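Local coordinates for peptidoglycan recognition protein 3 (PDB 4Z8I) that hydrolyses peptidoglycan, probably as a zinc-dependent N-acetylmuramoyl-L-alanine amidase whose activity is augmented by a fused chitin-binding domain, at residues N26-D31 and S60-R65; C34-W39 and C47-C52; L83-P88 and L190-S195; S169-A174 and G212-D217. All blocks are in the same frame, centred on the assembly; numbering follows the deposited sequence.

Interaction 1 (N26-D31 and S60-R65); sequences NPHAVD and SGTCPR
P27 and H28, the central residues of a type I beta turn from N26 to A29, lean on the chain at S60, G61 and T62, so that a turn preceding strand 33-34 meets the connection leading to strand 66-67. The tight part is at the proline. Its CB is directed toward the other segment and lies 4.0 Å from G61 C, while CG comes within 3.4 Å of S60 O; the same proline is backed by W5. P27 and T62 mark the closest backbone approach, with their CA atoms 5.3 Å apart.

H28 makes the looser half. Its CG stands beside the backbone N (chi1 -42°), and the end of the imidazole reaches nearer to the other segment than its base does. CE1 lies 3.7 Å from G61 O and equally 3.7 Å from T62 O, both approaching obliquely. No hydrogen bond crosses the contact; ND1 instead has a weak one to S185 of helix 174-190, whose S182 also touches the H28 side chain. An alanine here would probably leave the carbonyls of G61 and T62 without their aromatic neighbour and S185 OG without this weak partner. On the solvent side S60 is exposed, and its CB comes no nearer to the turn than 5.5 Å, to P27 CG.

The turn is pinned internally by A29 N to N26 O, and by an Asx turn in which H28 N donates to N26 OD1 at 3.3 Å and 162°, the nitrogen standing above the amide's carbonyl plane.

Interaction 2 (C34-W39 and C47-C52); sequences CSEWGW and CTCSSC
The carboxylate of E36 lies between the indole of W37 and C49. OE1 sits 3.3 Å above one face of that indole, displaced toward the rim, while OE2 lies on the side of the other segment, 3.9 Å from C49 CB; W37 itself does not touch 47-52. The second indole, W39, forms a cation-pi pair with R10.

CG of E36 makes the closest side-chain contacts. It stands beside the backbone N and anti to the carbonyl carbon (chi1 -76°), where it meets C49 SG at 3.5 Å and S51 OG at 3.3 Å. The second sulfur of the C49–C52 disulfide faces the main chain: C52 SG is 3.6 Å from S35 CA and also close to the backbone N of E36. Segment 34-39 thus meets both sulfurs of the bridge. C52 also uses its CA, in a CA-H...O contact with C34 O at 3.2 Å, with an angle of 135° at the hydrogen.

S35 to G38 form a type I beta turn. The run from S35 to C40 matches the hevein-type chitin-binding motif; in relatives the serine and aromatic residues of this motif line the sugar site, so W37 and W39 may do likewise here. Neighbouring bridges, C34 to C11 and C47 to C33, tie both segments into the same small domain.

No conventional hydrogen bond joins the two segments, which is consistent with van der Waals contact, the CH...O interaction and disulfides to nearby parts of the domain holding them together.

Interaction 3 (L83-P88 and L190-S195); sequences LSLPVP and LGKIRS
P86 and R194 form one of two side-chain pairs that flank a short parallel strand pairing, and L85 with K192 forms the other; the members of each pair cross obliquely. In the first, P86 CG lies 3.6 Å from R194 CG and 4.0 Å above one face of the guanidinium, displaced toward its rim, so the pyrrolidine ring lies across the arginine chain, which is extended from CG to NE. P86 follows a cis peptide bond, and its CB also comes within 3.3 Å of G191 O.

In the second pair, K192 bends at chi2 (-70°), which turns its CD aside to a position 3.9 Å from L85 CD1. The other leucine branch, CD2, rests 3.7 Å from K192 O. The ammonium beyond this contact is engaged by D145 in a salt bridge, and L85 touches that aspartate too.

Between the pairs runs the backbone bridge of V87 with I193. V87 N donates to K192 O at 2.8 Å and 160°, and R194 N donates to V87 O at 3.0 Å and 169°. V87 therefore bonds to the residues before and after its partner, the signature of a parallel bridge. V87 and I193 project on the same face, and I193 CG2 is 3.8 Å from V87 O.

G191 is the C-prime residue of the Schellman motif that ends helix 174-190. After K192 the chain enters strand 193-194 beside the start of strand 87-94, and I193 packs back on V188 of the helix and on W144; on the other segment P88, the residue after V87, pairs with S198 of strand 197-201.

Interaction 4 (S169-A174 and G212-D217); sequences SQKPTA and GNLLYD
S169 begins the contact with its carbonyl, whose O lies 3.4 Å from L214 CD1. At Q170 the backbone does the touching again, O standing 3.3 Å from L214 CB, while the side chain starts out away from the helix. K171 then lays its CG 3.6 Å from L214 CB, the two side chains crossing at about a right angle; the lysine bends at chi3 (69°), and NZ ends in a salt bridge with D218. An alanine for L214 would keep the CB contacts but would probably open a gap beside S169, whose carbonyl would lose CD1 as its neighbour.

P172 continues inward. Both its CG and its CD are 3.9 Å from L215 CD1, an apolar pairing again at about a right angle, with F163 and F167 touching both residues. T173 leaves the contact and takes the N-cap position of helix 174-190.

No hydrogen bond joins the segments, so the contact rests on leucine packing against backbone carbonyls, the K171 chain and P172. The side chain of L215 lies about 9 Å from the zinc ion. The arrangement sets the first turn of helix 213-218, just after zinc ligand C210, against the approach to helix 174-190, beside the zinc site of the amidase fold.

In the fold
Interaction 2 is nested along the chain inside the loop closed by interaction 1, and their centres are about 17 Å apart. Interaction 2 belongs to the disulfide-rich chitin-binding portion with its small three-stranded sheet; interaction 1 joins that portion to the connection that contains C63, which is bridged to C186 of helix 174-190. Interactions 3 and 4 come later and cross in sequence, on opposite sides of the chain's centre with their own centres about 26 Å apart, each adjoining one end of that same helix. Interaction 3 borders the six-stranded sheet, interaction 4 the zinc side. Centres of interactions 2 and 4 lie about 38 Å apart, consistent with separate sugar-binding and hydrolytic regions.

Interaction 1 (N26-D31 and S60-R65)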
loop_
_atom_site.group_PDB
_atom_site.type_symbol
_atom_site.label_atom_id
_atom_site.label_comp_id
_atom_site.label_asym_id
_atom_site.label_seq_id
_atom_site.Cartn_x
_atom_site.Cartn_y
_atom_site.Cartn_z
ATOM N N ASN A 26 14.580 -8.656 1.125
ATOM C CA ASN A 26 13.455 -7.826 0.708
ATOM C C ASN A 26 12.131 -8.579 0.821
ATOM O O ASN A 26 11.889 -9.527 0.072
ATOM C CB ASN A 26 13.676 -7.354 -0.732
ATOM C CG ASN A 26 12.608 -6.392 -1.210
ATOM O OD1 ASN A 26 11.827 -5.859 -0.423
ATOM N ND2 ASN A 26 12.578 -6.156 -2.515
ATOM N N PRO A 27 11.268 -8.150 1.756
ATOM C CA PRO A 27 9.998 -8.826 2.055
ATOM C C PRO A 27 9.085 -8.869 0.842
ATOM O O PRO A 27 8.239 -9.755 0.722
ATOM C CB PRO A 27 9.370 -7.931 3.130
ATOM C CG PRO A 27 10.502 -7.167 3.713
ATOM C CD PRO A 27 11.458 -6.948 2.586
ATOM N N HIS A 28 9.271 -7.911 -0.057
ATOM C CA HIS A 28 8.379 -7.738 -1.190
ATOM C C HIS A 28 8.998 -8.300 -2.464
ATOM O O HIS A 28 8.506 -8.065 -3.568
ATOM C CB HIS A 28 8.038 -6.258 -1.331
ATOM C CG HIS A 28 7.760 -5.590 -0.021
ATOM N ND1 HIS A 28 6.485 -5.430 0.479
ATOM C CD2 HIS A 28 8.595 -5.066 0.909
ATOM C CE1 HIS A 28 6.546 -4.825 1.652
ATOM N NE2 HIS A 28 7.815 -4.595 1.936
ATOM N N ALA A 29 10.080 -9.053 -2.292
ATOM C CA ALA A 29 10.730 -9.755 -3.393
ATOM C C ALA A 29 10.295 -11.212 -3.408
ATOM O O ALA A 29 9.866 -11.746 -2.387
ATOM C CB ALA A 29 12.237 -9.667 -3.253
ATOM N N VAL A 30 10.418 -11.858 -4.563
ATOM C CA VAL A 30 10.115 -13.281 -4.676
ATOM C C VAL A 30 11.067 -14.102 -3.792
ATOM O O VAL A 30 10.658 -15.085 -3.168
ATOM C CB VAL A 30 10.153 -13.754 -6.156
ATOM C CG1 VAL A 30 11.476 -13.387 -6.808
ATOM C CG2 VAL A 30 9.908 -15.247 -6.258
ATOM N N ASP A 31 12.326 -13.673 -3.723
ATOM C CA ASP A 31 13.314 -14.306 -2.855
ATOM C C ASP A 31 13.403 -13.600 -1.502
ATOM O O ASP A 31 14.302 -12.788 -1.276
ATOM C CB ASP A 31 14.695 -14.319 -3.524
ATOM C CG ASP A 31 14.722 -15.141 -4.801
ATOM O OD1 ASP A 31 14.519 -16.372 -4.724
ATOM O OD2 ASP A 31 14.960 -14.560 -5.880
ATOM N N SER A 60 7.293 -6.143 9.679
ATOM C CA SER A 60 8.010 -5.611 8.529
ATOM C C SER A 60 7.794 -6.496 7.308
ATOM O O SER A 60 8.560 -6.441 6.345
ATOM C CB SER A 60 9.504 -5.521 8.839
ATOM O OG SER A 60 9.723 -4.948 10.116
ATOM N N GLY A 61 6.745 -7.313 7.353
ATOM C CA GLY A 61 6.463 -8.250 6.281
ATOM C C GLY A 61 5.887 -7.604 5.035
ATOM O O GLY A 61 5.905 -6.381 4.892
ATOM N N THR A 62 5.379 -8.430 4.125
ATOM C CA THR A 62 4.805 -7.925 2.884
ATOM C C THR A 62 3.482 -7.223 3.147
ATOM O O THR A 62 3.184 -6.199 2.539
ATOM C CB THR A 62 4.586 -9.047 1.848
ATOM O OG1 THR A 62 3.709 -10.042 2.394
ATOM C CG2 THR A 62 5.904 -9.690 1.471
ATOM N N CYS A 63 2.694 -7.775 4.063
ATOM C CA CYS A 63 1.393 -7.204 4.391
ATOM C C CYS A 63 1.448 -6.306 5.628
ATOM O O CYS A 63 1.794 -6.761 6.719
ATOM C CB CYS A 63 0.355 -8.313 4.580
ATOM S SG CYS A 63 -0.135 -9.120 3.039
ATOM N N PRO A 64 1.101 -5.021 5.454
ATOM C CA PRO A 64 1.072 -4.038 6.543
ATOM C C PRO A 64 -0.192 -4.207 7.368
ATOM O O PRO A 64 -1.164 -4.761 6.857
ATOM C CB PRO A 64 1.013 -2.709 5.792
ATOM C CG PRO A 64 0.248 -3.036 4.550
ATOM C CD PRO A 64 0.679 -4.432 4.170
ATOM N N ARG A 65 -0.197 -3.743 8.613
ATOM C CA ARG A 65 -1.418 -3.827 9.408
ATOM C C ARG A 65 -2.491 -2.895 8.853
ATOM O O ARG A 65 -2.334 -1.674 8.859
ATOM C CB ARG A 65 -1.155 -3.522 10.883
ATOM C CG ARG A 65 -2.407 -3.596 11.758
ATOM C CD ARG A 65 -3.160 -4.920 11.580
ATOM N NE ARG A 65 -4.478 -4.891 12.215
ATOM C CZ ARG A 65 -4.759 -5.451 13.388
ATOM N NH1 ARG A 65 -5.986 -5.369 13.891
ATOM N NH2 ARG A 65 -3.816 -6.097 14.060
#

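Interaction 2 (C34-W39 and C47-C52)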
loop_
_atom_site.group_PDB
_atom_site.type_symbol
_atom_site.label_atom_id
_atom_site.label_comp_id
_atom_site.label_asym_id
_atom_site.label_seq_id
_atom_site.Cartn_x
_atom_site.Cartn_y
_atom_site.Cartn_z
ATOM N N CYS A 34 15.918 -15.959 3.943
ATOM C CA CYS A 34 17.352 -16.114 4.135
ATOM C C CYS A 34 17.644 -17.539 4.591
ATOM O O CYS A 34 17.234 -17.941 5.678
ATOM C CB CYS A 34 17.857 -15.113 5.173
ATOM S SG CYS A 34 19.652 -14.922 5.224
ATOM N N SER A 35 18.353 -18.295 3.760
ATOM C CA SER A 35 18.601 -19.713 4.020
ATOM C C SER A 35 19.805 -19.955 4.931
ATOM O O SER A 35 20.409 -19.010 5.442
ATOM C CB SER A 35 18.799 -20.462 2.701
ATOM O OG SER A 35 19.998 -20.057 2.062
ATOM N N GLU A 36 20.136 -21.231 5.132
ATOM C CA GLU A 36 21.305 -21.635 5.912
ATOM C C GLU A 36 22.585 -21.101 5.292
ATOM O O GLU A 36 23.519 -20.710 5.991
ATOM C CB GLU A 36 21.418 -23.161 5.954
ATOM C CG GLU A 36 20.460 -23.872 6.889
ATOM C CD GLU A 36 20.528 -25.377 6.725
ATOM O OE1 GLU A 36 21.312 -25.838 5.868
ATOM O OE2 GLU A 36 19.802 -26.095 7.444
ATOM N N TRP A 37 22.619 -21.102 3.965
ATOM C CA TRP A 37 23.842 -20.833 3.226
ATOM C C TRP A 37 24.021 -19.352 2.924
ATOM O O TRP A 37 24.924 -18.964 2.185
ATOM C CB TRP A 37 23.846 -21.657 1.940
ATOM C CG TRP A 37 23.410 -23.068 2.183
ATOM C CD1 TRP A 37 22.162 -23.588 1.995
ATOM C CD2 TRP A 37 24.218 -24.135 2.687
ATOM N NE1 TRP A 37 22.148 -24.920 2.341
ATOM C CE2 TRP A 37 23.400 -25.279 2.767
ATOM C CE3 TRP A 37 25.558 -24.237 3.070
ATOM C CZ2 TRP A 37 23.879 -26.507 3.215
ATOM C CZ3 TRP A 37 26.029 -25.454 3.514
ATOM C CH2 TRP A 37 25.194 -26.572 3.584
ATOM N N GLY A 38 23.155 -18.529 3.505
ATOM C CA GLY A 38 23.288 -17.090 3.404
ATOM C C GLY A 38 22.886 -16.525 2.059
ATOM O O GLY A 38 23.426 -15.509 1.623
ATOM N N TRP A 39 21.942 -17.186 1.396
ATOM C CA TRP A 39 21.372 -16.660 0.163
ATOM C C TRP A 39 19.914 -16.281 0.368
ATOM O O TRP A 39 19.188 -16.942 1.112
ATOM C CB TRP A 39 21.470 -17.683 -0.973
ATOM C CG TRP A 39 22.830 -17.810 -1.579
ATOM C CD1 TRP A 39 23.749 -18.790 -1.336
ATOM C CD2 TRP A 39 23.424 -16.933 -2.541
ATOM N NE1 TRP A 39 24.881 -18.573 -2.086
ATOM C CE2 TRP A 39 24.708 -17.437 -2.832
ATOM C CE3 TRP A 39 22.997 -15.766 -3.182
ATOM C CZ2 TRP A 39 25.565 -16.814 -3.736
ATOM C CZ3 TRP A 39 23.849 -15.151 -4.076
ATOM C CH2 TRP A 39 25.117 -15.676 -4.347
ATOM N N CYS A 47 12.995 -21.311 3.384
ATOM C CA CYS A 47 12.061 -20.662 4.301
ATOM C C CYS A 47 11.776 -21.451 5.576
ATOM O O CYS A 47 11.386 -20.869 6.587
ATOM C CB CYS A 47 10.740 -20.370 3.586
ATOM S SG CYS A 47 10.896 -19.376 2.084
ATOM N N THR A 48 11.969 -22.767 5.530
ATOM C CA THR A 48 11.544 -23.633 6.630
ATOM C C THR A 48 12.668 -24.326 7.397
ATOM O O THR A 48 12.398 -25.108 8.310
ATOM C CB THR A 48 10.561 -24.717 6.147
ATOM O OG1 THR A 48 11.246 -25.648 5.299
ATOM C CG2 THR A 48 9.423 -24.085 5.384
ATOM N N CYS A 49 13.918 -24.057 7.035
ATOM C CA CYS A 49 15.042 -24.609 7.789
ATOM C C CYS A 49 15.053 -24.005 9.190
ATOM O O CYS A 49 14.390 -22.995 9.444
ATOM C CB CYS A 49 16.373 -24.345 7.081
ATOM S SG CYS A 49 17.183 -22.801 7.549
ATOM N N SER A 50 15.799 -24.624 10.099
ATOM C CA SER A 50 15.798 -24.198 11.495
ATOM C C SER A 50 16.424 -22.817 11.675
ATOM O O SER A 50 16.021 -22.056 12.553
ATOM C CB SER A 50 16.519 -25.226 12.370
ATOM O OG SER A 50 16.418 -24.886 13.742
ATOM N N SER A 51 17.408 -22.501 10.838
ATOM C CA SER A 51 18.111 -21.225 10.923
ATOM C C SER A 51 17.664 -20.253 9.834
ATOM O O SER A 51 18.209 -19.158 9.701
ATOM C CB SER A 51 19.623 -21.449 10.845
ATOM O OG SER A 51 19.960 -22.292 9.757
ATOM N N CYS A 52 16.669 -20.662 9.055
ATOM C CA CYS A 52 16.145 -19.826 7.985
ATOM C C CYS A 52 15.258 -18.724 8.548
ATOM O O CYS A 52 14.652 -18.889 9.606
ATOM C CB CYS A 52 15.350 -20.671 6.988
ATOM S SG CYS A 52 16.350 -21.799 5.993
#

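Interaction 3 (L83-P88 and L190-S195)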
loop_
_atom_site.group_PDB
_atom_site.type_symbol
_atom_site.label_atom_id
_atom_site.label_comp_id
_atom_site.label_asym_id
_atom_site.label_seq_id
_atom_site.Cartn_x
_atom_site.Cartn_y
_atom_site.Cartn_z
ATOM N N LEU A 83 -15.314 -5.709 -8.070
ATOM C CA LEU A 83 -14.288 -5.583 -9.094
ATOM C C LEU A 83 -13.996 -6.934 -9.719
ATOM O O LEU A 83 -14.034 -7.959 -9.040
ATOM C CB LEU A 83 -12.998 -5.037 -8.485
ATOM C CG LEU A 83 -12.907 -3.529 -8.294
ATOM C CD1 LEU A 83 -11.683 -3.174 -7.474
ATOM C CD2 LEU A 83 -12.859 -2.846 -9.646
ATOM N N SER A 84 -13.707 -6.934 -11.015
ATOM C CA SER A 84 -13.188 -8.125 -11.663
ATOM C C SER A 84 -11.740 -8.300 -11.220
ATOM O O SER A 84 -10.905 -7.424 -11.445
ATOM C CB SER A 84 -13.266 -7.989 -13.181
ATOM O OG SER A 84 -12.869 -9.188 -13.822
ATOM N N LEU A 85 -11.450 -9.422 -10.572
ATOM C CA LEU A 85 -10.105 -9.679 -10.071
ATOM C C LEU A 85 -9.365 -10.643 -10.994
ATOM O O LEU A 85 -9.985 -11.496 -11.628
ATOM C CB LEU A 85 -10.163 -10.217 -8.637
ATOM C CG LEU A 85 -10.766 -9.266 -7.600
ATOM C CD1 LEU A 85 -10.892 -9.934 -6.244
ATOM C CD2 LEU A 85 -9.936 -8.000 -7.488
ATOM N N PRO A 86 -8.032 -10.504 -11.086
ATOM C CA PRO A 86 -7.210 -9.499 -10.404
ATOM C C PRO A 86 -7.245 -8.152 -11.122
ATOM O O PRO A 86 -7.680 -8.070 -12.270
ATOM C CB PRO A 86 -5.808 -10.095 -10.487
ATOM C CG PRO A 86 -5.823 -10.863 -11.758
ATOM C CD PRO A 86 -7.208 -11.432 -11.882
ATOM N N VAL A 87 -6.787 -7.110 -10.439
ATOM C CA VAL A 87 -6.851 -5.754 -10.967
ATOM C C VAL A 87 -5.604 -5.396 -11.782
ATOM O O VAL A 87 -4.477 -5.682 -11.371
ATOM C CB VAL A 87 -7.097 -4.737 -9.826
ATOM C CG1 VAL A 87 -7.045 -3.312 -10.334
ATOM C CG2 VAL A 87 -8.423 -5.024 -9.144
ATOM N N PRO A 88 -5.813 -4.790 -12.961
ATOM C CA PRO A 88 -4.750 -4.395 -13.890
ATOM C C PRO A 88 -3.883 -3.259 -13.372
ATOM O O PRO A 88 -2.674 -3.285 -13.587
ATOM C CB PRO A 88 -5.521 -3.896 -15.118
ATOM C CG PRO A 88 -6.866 -4.484 -15.003
ATOM C CD PRO A 88 -7.151 -4.602 -13.545
ATOM N N LEU A 190 -1.587 -11.785 -2.918
ATOM C CA LEU A 190 -2.893 -12.432 -2.779
ATOM C C LEU A 190 -3.558 -12.735 -4.125
ATOM O O LEU A 190 -4.445 -13.588 -4.211
ATOM C CB LEU A 190 -3.832 -11.566 -1.937
ATOM C CG LEU A 190 -3.455 -11.353 -0.472
ATOM C CD1 LEU A 190 -4.400 -10.367 0.200
ATOM C CD2 LEU A 190 -3.446 -12.674 0.272
ATOM N N GLY A 191 -3.141 -12.030 -5.172
ATOM C CA GLY A 191 -3.774 -12.175 -6.470
ATOM C C GLY A 191 -4.931 -11.205 -6.648
ATOM O O GLY A 191 -5.798 -11.411 -7.497
ATOM N N LYS A 192 -4.944 -10.151 -5.836
ATOM C CA LYS A 192 -5.934 -9.089 -5.962
ATOM C C LYS A 192 -5.466 -8.099 -7.020
ATOM O O LYS A 192 -6.270 -7.474 -7.715
ATOM C CB LYS A 192 -6.114 -8.362 -4.629
ATOM C CG LYS A 192 -6.530 -9.253 -3.475
ATOM C CD LYS A 192 -7.956 -9.755 -3.637
ATOM C CE LYS A 192 -8.381 -10.580 -2.427
ATOM N NZ LYS A 192 -9.840 -10.880 -2.445
ATOM N N ILE A 193 -4.149 -7.965 -7.122
ATOM C CA ILE A 193 -3.518 -7.102 -8.109
ATOM C C ILE A 193 -2.562 -7.952 -8.938
ATOM O O ILE A 193 -1.788 -8.736 -8.382
ATOM C CB ILE A 193 -2.707 -5.985 -7.426
ATOM C CG1 ILE A 193 -3.532 -5.312 -6.330
ATOM C CG2 ILE A 193 -2.231 -4.965 -8.440
ATOM C CD1 ILE A 193 -2.759 -4.287 -5.537
ATOM N N ARG A 194 -2.621 -7.810 -10.259
ATOM C CA ARG A 194 -1.704 -8.518 -11.147
ATOM C C ARG A 194 -0.259 -8.166 -10.822
ATOM O O ARG A 194 0.026 -7.068 -10.344
ATOM C CB ARG A 194 -1.990 -8.169 -12.608
ATOM C CG ARG A 194 -3.318 -8.688 -13.122
ATOM C CD ARG A 194 -3.488 -8.410 -14.606
ATOM N NE ARG A 194 -4.599 -9.167 -15.175
ATOM C CZ ARG A 194 -4.488 -10.398 -15.663
ATOM N NH1 ARG A 194 -5.548 -11.018 -16.162
ATOM N NH2 ARG A 194 -3.311 -11.009 -15.652
ATOM N N SER A 195 0.650 -9.101 -11.075
ATOM C CA SER A 195 2.066 -8.853 -10.844
ATOM C C SER A 195 2.574 -7.860 -11.879
ATOM O O SER A 195 3.433 -7.025 -11.591
ATOM C CB SER A 195 2.860 -10.156 -10.916
ATOM O OG SER A 195 2.717 -10.768 -12.185
#

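Interaction 4 (S169-A174 and G212-D217)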
loop_
_atom_site.group_PDB
_atom_site.type_symbol
_atom_site.label_atom_id
_atom_site.label_comp_id
_atom_site.label_asym_id
_atom_site.label_seq_id
_atom_site.Cartn_x
_atom_site.Cartn_y
_atom_site.Cartn_z
ATOM N N SER A 169 3.296 20.491 -2.017
ATOM C CA SER A 169 4.563 21.069 -1.578
ATOM C C SER A 169 5.184 20.252 -0.449
ATOM O O SER A 169 6.247 20.597 0.065
ATOM C CB SER A 169 4.365 22.516 -1.125
ATOM O OG SER A 169 3.840 23.306 -2.175
ATOM N N GLN A 170 4.508 19.173 -0.067
ATOM C CA GLN A 170 5.014 18.256 0.949
ATOM C C GLN A 170 5.094 16.842 0.396
ATOM O O GLN A 170 4.518 16.542 -0.648
ATOM C CB GLN A 170 4.099 18.248 2.177
ATOM C CG GLN A 170 4.376 19.336 3.197
ATOM C CD GLN A 170 3.638 19.102 4.504
ATOM O OE1 GLN A 170 2.765 18.235 4.595
ATOM N NE2 GLN A 170 3.989 19.873 5.527
ATOM N N LYS A 171 5.809 15.975 1.102
ATOM C CA LYS A 171 5.770 14.545 0.819
ATOM C C LYS A 171 5.299 13.837 2.080
ATOM O O LYS A 171 5.583 14.291 3.186
ATOM C CB LYS A 171 7.146 14.027 0.390
ATOM C CG LYS A 171 7.658 14.651 -0.900
ATOM C CD LYS A 171 9.050 14.164 -1.275
ATOM C CE LYS A 171 9.047 12.703 -1.686
ATOM N NZ LYS A 171 10.400 12.249 -2.126
ATOM N N PRO A 172 4.557 12.732 1.921
ATOM C CA PRO A 172 4.107 11.962 3.086
ATOM C C PRO A 172 5.296 11.420 3.873
ATOM O O PRO A 172 6.420 11.435 3.371
ATOM C CB PRO A 172 3.328 10.803 2.455
ATOM C CG PRO A 172 2.923 11.301 1.103
ATOM C CD PRO A 172 4.047 12.178 0.654
ATOM N N THR A 173 5.054 10.955 5.093
ATOM C CA THR A 173 6.114 10.353 5.892
ATOM C C THR A 173 6.589 9.067 5.220
ATOM O O THR A 173 5.834 8.429 4.486
ATOM C CB THR A 173 5.638 10.053 7.327
ATOM O OG1 THR A 173 4.555 9.114 7.292
ATOM C CG2 THR A 173 5.167 11.327 8.005
ATOM N N ALA A 174 7.842 8.694 5.461
ATOM C CA ALA A 174 8.401 7.489 4.861
ATOM C C ALA A 174 7.574 6.267 5.236
ATOM O O ALA A 174 7.462 5.318 4.458
ATOM C CB ALA A 174 9.846 7.306 5.285
ATOM N N GLY A 212 -0.981 15.514 -6.068
ATOM C CA GLY A 212 -0.058 16.548 -5.634
ATOM C C GLY A 212 1.310 16.382 -6.269
ATOM O O GLY A 212 1.752 15.260 -6.505
ATOM N N ASN A 213 1.981 17.500 -6.536
ATOM C CA ASN A 213 3.266 17.494 -7.239
ATOM C C ASN A 213 4.354 16.587 -6.656
ATOM O O ASN A 213 4.891 15.736 -7.360
ATOM C CB ASN A 213 3.811 18.921 -7.377
ATOM C CG ASN A 213 3.077 19.731 -8.430
ATOM O OD1 ASN A 213 2.529 19.184 -9.385
ATOM N ND2 ASN A 213 3.073 21.048 -8.262
ATOM N N LEU A 214 4.683 16.776 -5.381
ATOM C CA LEU A 214 5.806 16.058 -4.770
ATOM C C LEU A 214 5.568 14.552 -4.609
ATOM O O LEU A 214 6.466 13.743 -4.860
ATOM C CB LEU A 214 6.194 16.689 -3.430
ATOM C CG LEU A 214 6.763 18.110 -3.485
ATOM C CD1 LEU A 214 7.565 18.421 -2.236
ATOM C CD2 LEU A 214 7.620 18.294 -4.717
ATOM N N LEU A 215 4.363 14.181 -4.192
ATOM C CA LEU A 215 4.002 12.773 -4.100
ATOM C C LEU A 215 4.021 12.128 -5.485
ATOM O O LEU A 215 4.490 10.997 -5.651
ATOM C CB LEU A 215 2.625 12.612 -3.454
ATOM C CG LEU A 215 2.109 11.178 -3.358
ATOM C CD1 LEU A 215 3.124 10.299 -2.652
ATOM C CD2 LEU A 215 0.773 11.134 -2.638
ATOM N N TYR A 216 3.518 12.859 -6.476
ATOM C CA TYR A 216 3.526 12.391 -7.858
ATOM C C TYR A 216 4.954 12.206 -8.355
ATOM O O TYR A 216 5.229 11.303 -9.140
ATOM C CB TYR A 216 2.773 13.365 -8.766
ATOM C CG TYR A 216 2.714 12.942 -10.216
ATOM C CD1 TYR A 216 1.867 11.920 -10.626
ATOM C CD2 TYR A 216 3.494 13.571 -11.174
ATOM C CE1 TYR A 216 1.806 11.533 -11.948
ATOM C CE2 TYR A 216 3.439 13.190 -12.499
ATOM C CZ TYR A 216 2.593 12.173 -12.880
ATOM O OH TYR A 216 2.538 11.794 -14.200
ATOM N N ASP A 217 5.858 13.068 -7.896
ATOM C CA ASP A 217 7.270 12.929 -8.226
ATOM C C ASP A 217 7.838 11.671 -7.578
ATOM O O ASP A 217 8.609 10.940 -8.200
ATOM C CB ASP A 217 8.070 14.157 -7.777
ATOM C CG ASP A 217 7.913 15.339 -8.718
ATOM O OD1 ASP A 217 7.490 15.135 -9.876
ATOM O OD2 ASP A 217 8.226 16.474 -8.299
#